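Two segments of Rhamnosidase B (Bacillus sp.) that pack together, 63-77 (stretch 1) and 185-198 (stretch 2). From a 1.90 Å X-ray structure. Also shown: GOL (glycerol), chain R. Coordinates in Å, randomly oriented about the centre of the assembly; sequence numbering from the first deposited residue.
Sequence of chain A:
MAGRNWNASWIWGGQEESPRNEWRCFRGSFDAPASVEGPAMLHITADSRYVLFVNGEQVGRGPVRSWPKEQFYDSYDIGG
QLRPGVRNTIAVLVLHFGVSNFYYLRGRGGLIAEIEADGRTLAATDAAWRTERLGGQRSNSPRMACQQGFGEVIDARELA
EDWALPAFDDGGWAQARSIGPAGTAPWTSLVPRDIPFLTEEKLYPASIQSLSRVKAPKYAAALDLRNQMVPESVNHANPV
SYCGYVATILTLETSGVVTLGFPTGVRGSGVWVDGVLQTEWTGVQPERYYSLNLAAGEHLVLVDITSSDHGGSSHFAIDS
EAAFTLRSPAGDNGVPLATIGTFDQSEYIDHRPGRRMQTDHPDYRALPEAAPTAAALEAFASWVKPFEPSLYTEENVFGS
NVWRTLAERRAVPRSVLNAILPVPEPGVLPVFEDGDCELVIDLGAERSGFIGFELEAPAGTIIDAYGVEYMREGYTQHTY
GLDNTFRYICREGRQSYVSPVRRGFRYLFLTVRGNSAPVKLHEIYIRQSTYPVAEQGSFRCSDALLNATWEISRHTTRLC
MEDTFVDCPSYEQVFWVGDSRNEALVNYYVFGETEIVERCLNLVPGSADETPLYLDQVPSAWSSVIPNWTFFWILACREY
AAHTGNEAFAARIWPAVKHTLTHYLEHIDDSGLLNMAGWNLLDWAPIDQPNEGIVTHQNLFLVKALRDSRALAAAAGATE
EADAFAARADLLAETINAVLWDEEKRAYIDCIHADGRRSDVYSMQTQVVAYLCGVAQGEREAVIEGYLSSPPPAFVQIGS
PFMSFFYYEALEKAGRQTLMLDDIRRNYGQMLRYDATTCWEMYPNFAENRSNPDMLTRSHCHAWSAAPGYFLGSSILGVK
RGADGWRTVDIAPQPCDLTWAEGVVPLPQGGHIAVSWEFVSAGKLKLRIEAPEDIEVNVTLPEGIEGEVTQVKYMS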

# COMPACT_ATOMS: atom_id res chain seq x y z
N PRO A 63 0.13 -15.62 6.15
CA PRO A 63 1.59 -15.66 6.23
C PRO A 63 2.11 -14.35 5.64
O PRO A 63 1.32 -13.51 5.22
N VAL A 64 3.43 -14.17 5.61
CA VAL A 64 3.98 -12.96 5.02
C VAL A 64 3.74 -13.12 3.52
O VAL A 64 3.48 -14.23 3.05
N ARG A 65 3.81 -12.03 2.76
CA ARG A 65 3.56 -12.13 1.33
C ARG A 65 4.61 -13.00 0.66
O ARG A 65 5.80 -12.90 0.96
N SER A 66 4.16 -13.86 -0.25
CA SER A 66 5.07 -14.78 -0.95
C SER A 66 4.77 -14.99 -2.42
O SER A 66 3.70 -14.66 -2.92
N TRP A 67 5.76 -15.55 -3.12
CA TRP A 67 5.59 -15.95 -4.51
C TRP A 67 5.14 -17.38 -4.20
O TRP A 67 5.78 -18.07 -3.39
N PRO A 68 4.04 -17.84 -4.80
CA PRO A 68 3.59 -19.21 -4.50
C PRO A 68 4.68 -20.28 -4.60
O PRO A 68 4.63 -21.29 -3.89
N LYS A 69 5.67 -20.06 -5.46
CA LYS A 69 6.77 -21.01 -5.65
C LYS A 69 7.58 -21.18 -4.36
O LYS A 69 8.21 -22.22 -4.14
N GLU A 70 7.56 -20.15 -3.52
CA GLU A 70 8.26 -20.19 -2.24
C GLU A 70 7.33 -19.62 -1.18
O GLU A 70 7.52 -18.50 -0.69
N GLN A 71 6.31 -20.41 -0.85
CA GLN A 71 5.29 -20.07 0.12
C GLN A 71 5.86 -20.05 1.54
O GLN A 71 6.26 -21.08 2.08
N PHE A 72 5.88 -18.86 2.15
CA PHE A 72 6.40 -18.68 3.50
C PHE A 72 5.48 -19.22 4.59
O PHE A 72 4.26 -19.00 4.56
N TYR A 73 6.05 -19.94 5.55
CA TYR A 73 5.26 -20.48 6.65
C TYR A 73 5.78 -19.95 7.98
O TYR A 73 6.98 -19.69 8.13
N ASP A 74 4.88 -19.80 8.94
CA ASP A 74 5.23 -19.28 10.26
C ASP A 74 5.35 -20.37 11.30
O ASP A 74 4.66 -21.39 11.23
N SER A 75 6.23 -20.15 12.28
CA SER A 75 6.45 -21.11 13.36
C SER A 75 6.28 -20.40 14.70
O SER A 75 7.10 -19.56 15.07
N TYR A 76 5.23 -20.75 15.43
CA TYR A 76 4.96 -20.15 16.73
C TYR A 76 5.26 -21.07 17.90
O TYR A 76 5.01 -22.27 17.83
N ASP A 77 5.81 -20.50 18.97
CA ASP A 77 6.05 -21.28 20.17
C ASP A 77 4.74 -21.09 20.93
O ASP A 77 4.46 -20.00 21.44
N ALA A 185 1.17 -28.61 -5.72
CA ALA A 185 0.94 -27.35 -6.41
C ALA A 185 -0.24 -26.64 -5.78
O ALA A 185 -1.15 -27.28 -5.25
N PRO A 186 -0.27 -25.29 -5.85
CA PRO A 186 0.73 -24.43 -6.49
C PRO A 186 1.90 -23.98 -5.61
O PRO A 186 2.80 -23.29 -6.08
N TRP A 187 1.90 -24.39 -4.35
CA TRP A 187 2.96 -23.99 -3.42
C TRP A 187 4.15 -24.94 -3.52
O TRP A 187 4.44 -25.70 -2.60
N THR A 188 4.84 -24.88 -4.66
CA THR A 188 5.98 -25.73 -4.95
C THR A 188 6.87 -26.03 -3.75
O THR A 188 7.28 -27.18 -3.55
N SER A 189 7.17 -25.01 -2.96
CA SER A 189 7.99 -25.21 -1.77
C SER A 189 7.52 -24.31 -0.64
O SER A 189 7.04 -23.20 -0.88
N LEU A 190 7.64 -24.80 0.58
CA LEU A 190 7.26 -24.04 1.76
C LEU A 190 8.58 -23.61 2.41
O LEU A 190 9.40 -24.45 2.79
N VAL A 191 8.78 -22.30 2.51
CA VAL A 191 10.00 -21.75 3.08
C VAL A 191 9.71 -21.01 4.39
O VAL A 191 8.69 -20.34 4.52
N PRO A 192 10.62 -21.13 5.37
CA PRO A 192 10.42 -20.46 6.66
C PRO A 192 10.42 -18.93 6.63
O PRO A 192 11.26 -18.31 5.99
N ARG A 193 9.45 -18.35 7.34
CA ARG A 193 9.30 -16.90 7.46
C ARG A 193 10.69 -16.31 7.72
O ARG A 193 11.39 -16.76 8.63
N ASP A 194 11.09 -15.31 6.94
CA ASP A 194 12.42 -14.72 7.13
C ASP A 194 12.49 -13.41 7.91
O ASP A 194 13.41 -12.61 7.72
N ILE A 195 11.52 -13.19 8.79
CA ILE A 195 11.48 -12.01 9.65
C ILE A 195 10.70 -12.36 10.91
O ILE A 195 9.92 -13.31 10.92
N PRO A 196 10.90 -11.60 12.00
CA PRO A 196 10.16 -11.89 13.22
C PRO A 196 8.69 -11.54 12.99
O PRO A 196 8.32 -11.08 11.91
N PHE A 197 7.85 -11.76 14.00
CA PHE A 197 6.43 -11.48 13.88
C PHE A 197 6.11 -10.00 14.03
O PHE A 197 6.86 -9.24 14.65
N LEU A 198 4.99 -9.58 13.45
CA LEU A 198 4.57 -8.18 13.52
C LEU A 198 3.99 -7.87 14.89
O LEU A 198 3.63 -8.76 15.66

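The frame of this contact is a parallel pairing of strands, which sets the paired residues' side chains alternately on the two faces of the sheet. Gln 71 N donates to Ser 189 O (2.9 Å), Val 191 N to Gln 71 O (2.8 Å), Tyr 73 N to Val 191 O (2.9 Å) and Arg 193 N to Tyr 73 O (2.9 Å). In this register Phe 72 pairs with Val 191 on one face of the sheet, while Gln 71 with Leu 190 and Tyr 73 with Pro 192 occupy the other.

The apolar packing follows a simple rule: an aromatic ring folds over its bridge partner. Phe 72, chi1 m, turns its ring so that Val 191 CG1, on a p rotamer, sits over one face, 3.7 Å from the ring centroid, in a CH-pi contact. On the opposite face of the sheet, Tyr 73 takes chi1 p and lays its ring against Pro 192, whose CA lies 3.8 Å from the ring centroid; the same ring reaches back to Leu 190, with Tyr 73 CD2 3.8 Å from Leu 190 CB. Gln 71, chi1 t, adds its aliphatic part, its CB lying 3.7 Å from Leu 190 CD2.

Beyond the paired strands, Phe 197 (chi1 m) points toward stretch 1 and forms an offset stack with Tyr 76 (chi1 m), centroids 4.1 Å apart and planes only 10° from parallel. The edge of the Phe 197 ring meets Asp 74, CE1 to CB at 3.7 Å.

The salt bridge across the contact comes from an extended arginine. Arg 193, with chi1 to chi3 all t, carries its guanidinium to Asp 74 (chi1 m), where NH1 and OD1 form a salt bridge at 2.8 Å. Val 64 (chi1 m), which points toward stretch 2, covers one face of the guanidinium, its CG1 3.4 Å from Arg 193 NH1. Within stretch 2, Arg 193 NH2 donates to Pro 196 O (3.1 Å), and weak bonds from NE reach Ile 195 O and Pro 196 O, so the group is held by its own loop as well as by the partner.

The remaining polar contacts begin near the turn and run along the face that carries Phe 72 and Val 191. Ser 189, chi1 p, donates from OG to Lys 69 O at 2.7 Å, supplementing a weak bond from its own backbone N. One water donates to both Glu 70 OE2 (3.1 Å) and Ser 189 OG (3.2 Å), linking the stretches. A glycerol, probably from the crystallisation liquor, makes weak hydrogen bonds from O1 to Glu 70 OE2 and from O3 to Asp 194 OD1, both 3.2 Å, and its C1 lies 3.6 Å from Val 191 CG2.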

# COMPACT_ATOMS: atom_id res chain seq x y z
CB PRO A 63 1.93 -16.86 5.36
CG PRO A 63 0.92 -16.74 4.25
CD PRO A 63 -0.36 -16.43 5.01
CB VAL A 64 5.49 -12.83 5.30
CG1 VAL A 64 5.72 -12.64 6.80
CG2 VAL A 64 6.24 -14.05 4.80
CB ARG A 65 3.49 -10.74 0.69
CG ARG A 65 4.78 -9.94 0.68
CD ARG A 65 4.48 -8.46 0.44
NE ARG A 65 3.86 -7.85 1.62
CZ ARG A 65 3.18 -6.71 1.61
NH1 ARG A 65 3.02 -6.04 0.47
NH2 ARG A 65 2.67 -6.22 2.74
CB SER A 66 5.00 -16.18 -0.31
OG SER A 66 4.86 -16.15 1.09
CB TRP A 67 6.93 -16.02 -5.27
CG TRP A 67 7.60 -14.72 -5.55
CD1 TRP A 67 8.71 -14.21 -4.92
CD2 TRP A 67 7.25 -13.77 -6.57
NE1 TRP A 67 9.07 -13.02 -5.49
CE2 TRP A 67 8.19 -12.72 -6.50
CE3 TRP A 67 6.24 -13.71 -7.53
CZ2 TRP A 67 8.15 -11.62 -7.37
CZ3 TRP A 67 6.19 -12.62 -8.39
CH2 TRP A 67 7.15 -11.59 -8.30
CB PRO A 68 2.47 -19.42 -5.51
CG PRO A 68 1.85 -18.05 -5.57
CD PRO A 68 3.06 -17.14 -5.65
CB LYS A 69 7.70 -20.53 -6.77
CG LYS A 69 8.54 -19.32 -6.38
CD LYS A 69 9.48 -18.86 -7.50
CE LYS A 69 8.73 -18.13 -8.60
NZ LYS A 69 9.68 -17.49 -9.56
CB GLU A 70 9.56 -19.39 -2.33
CG GLU A 70 10.49 -19.86 -3.45
CD GLU A 70 11.86 -19.21 -3.41
OE1 GLU A 70 11.94 -17.97 -3.39
OE2 GLU A 70 12.87 -19.96 -3.43
CB GLN A 71 4.15 -21.09 0.03
CG GLN A 71 2.93 -20.82 0.89
CD GLN A 71 2.19 -19.57 0.48
OE1 GLN A 71 2.15 -19.21 -0.69
NE2 GLN A 71 1.57 -18.90 1.45
CB PHE A 72 6.65 -17.19 3.75
CG PHE A 72 7.90 -16.66 3.10
CD1 PHE A 72 9.15 -16.91 3.66
CD2 PHE A 72 7.82 -15.88 1.95
CE1 PHE A 72 10.31 -16.39 3.07
CE2 PHE A 72 8.97 -15.37 1.35
CZ PHE A 72 10.22 -15.62 1.92
CB TYR A 73 5.28 -22.02 6.64
CG TYR A 73 6.62 -22.65 6.91
CD1 TYR A 73 7.05 -22.90 8.22
CD2 TYR A 73 7.46 -23.03 5.86
CE1 TYR A 73 8.28 -23.51 8.47
CE2 TYR A 73 8.69 -23.63 6.11
CZ TYR A 73 9.09 -23.87 7.41
OH TYR A 73 10.31 -24.47 7.64
CB ASP A 74 4.17 -18.27 10.70
CG ASP A 74 3.96 -17.17 9.69
OD1 ASP A 74 4.96 -16.61 9.21
OD2 ASP A 74 2.79 -16.87 9.36
CB SER A 75 7.86 -21.70 13.27
OG SER A 75 8.08 -22.32 12.01
CB TYR A 76 3.48 -19.76 16.88
CG TYR A 76 2.96 -18.77 15.87
CD1 TYR A 76 2.58 -19.17 14.59
CD2 TYR A 76 2.83 -17.42 16.21
CE1 TYR A 76 2.07 -18.26 13.67
CE2 TYR A 76 2.32 -16.50 15.30
CZ TYR A 76 1.95 -16.92 14.03
OH TYR A 76 1.46 -16.01 13.13
CB ASP A 77 7.19 -20.68 20.99
CG ASP A 77 7.47 -21.47 22.26
OD1 ASP A 77 6.50 -21.94 22.90
OD2 ASP A 77 8.65 -21.62 22.62
CB ALA A 185 0.66 -27.61 -7.89
CB PRO A 186 -0.11 -23.25 -6.95
CG PRO A 186 -1.09 -23.10 -5.83
CD PRO A 186 -1.50 -24.54 -5.55
CB TRP A 187 2.39 -23.99 -2.01
CG TRP A 187 1.01 -23.41 -1.97
CD1 TRP A 187 0.67 -22.08 -2.03
CD2 TRP A 187 -0.22 -24.14 -1.91
NE1 TRP A 187 -0.70 -21.95 -2.01
CE2 TRP A 187 -1.27 -23.19 -1.94
CE3 TRP A 187 -0.54 -25.50 -1.84
CZ2 TRP A 187 -2.62 -23.57 -1.90
CZ3 TRP A 187 -1.88 -25.88 -1.81
CH2 TRP A 187 -2.90 -24.91 -1.83
CB THR A 188 6.84 -25.10 -6.06
OG1 THR A 188 5.98 -24.59 -7.09
CG2 THR A 188 7.78 -26.13 -6.67
CB SER A 189 9.46 -24.91 -2.07
OG SER A 189 9.68 -23.52 -2.27
CB LEU A 190 6.44 -24.91 2.73
CG LEU A 190 5.18 -25.57 2.15
CD1 LEU A 190 4.40 -26.25 3.27
CD2 LEU A 190 4.30 -24.53 1.48
CB VAL A 191 10.68 -20.79 2.08
CG1 VAL A 191 9.70 -19.72 1.64
CG2 VAL A 191 11.90 -20.15 2.71
CB PRO A 192 11.56 -21.03 7.52
CG PRO A 192 12.63 -21.31 6.51
CD PRO A 192 11.85 -21.94 5.38
CB ARG A 193 8.37 -16.60 8.63
CG ARG A 193 8.05 -15.14 8.86
CD ARG A 193 7.54 -14.90 10.27
NE ARG A 193 7.15 -13.51 10.47
CZ ARG A 193 5.93 -13.04 10.26
NH1 ARG A 193 4.96 -13.85 9.84
NH2 ARG A 193 5.68 -11.75 10.44
CB ASP A 194 13.13 -14.56 5.77
CG ASP A 194 12.28 -13.84 4.74
OD1 ASP A 194 12.81 -13.53 3.65
OD2 ASP A 194 11.09 -13.58 5.01
CB ILE A 195 10.77 -10.78 9.01
CG1 ILE A 195 9.40 -11.19 8.47
CG2 ILE A 195 11.65 -10.16 7.95
CD1 ILE A 195 8.45 -10.02 8.26
CB PRO A 196 10.82 -10.97 14.25
CG PRO A 196 11.29 -9.82 13.42
CD PRO A 196 11.86 -10.50 12.20
CB PHE A 197 5.64 -12.29 14.90
CG PHE A 197 5.58 -13.77 14.59
CD1 PHE A 197 4.98 -14.22 13.41
CD2 PHE A 197 6.12 -14.70 15.46
CE1 PHE A 197 4.92 -15.58 13.11
CE2 PHE A 197 6.07 -16.07 15.17
CZ PHE A 197 5.47 -16.51 13.99
CB LEU A 198 3.53 -7.87 12.44
CG LEU A 198 3.90 -8.16 10.97
CD1 LEU A 198 2.86 -7.52 10.06
CD2 LEU A 198 5.28 -7.60 10.66
C1 GOL R . 13.27 -17.83 0.33
O1 GOL R . 13.63 -18.68 -0.61
C2 GOL R . 14.48 -16.99 0.75
O2 GOL R . 14.98 -16.27 -0.37
C3 GOL R . 14.06 -16.01 1.85
O3 GOL R . 15.18 -15.23 2.25
O HOH W 1 12.86 -22.93 -2.57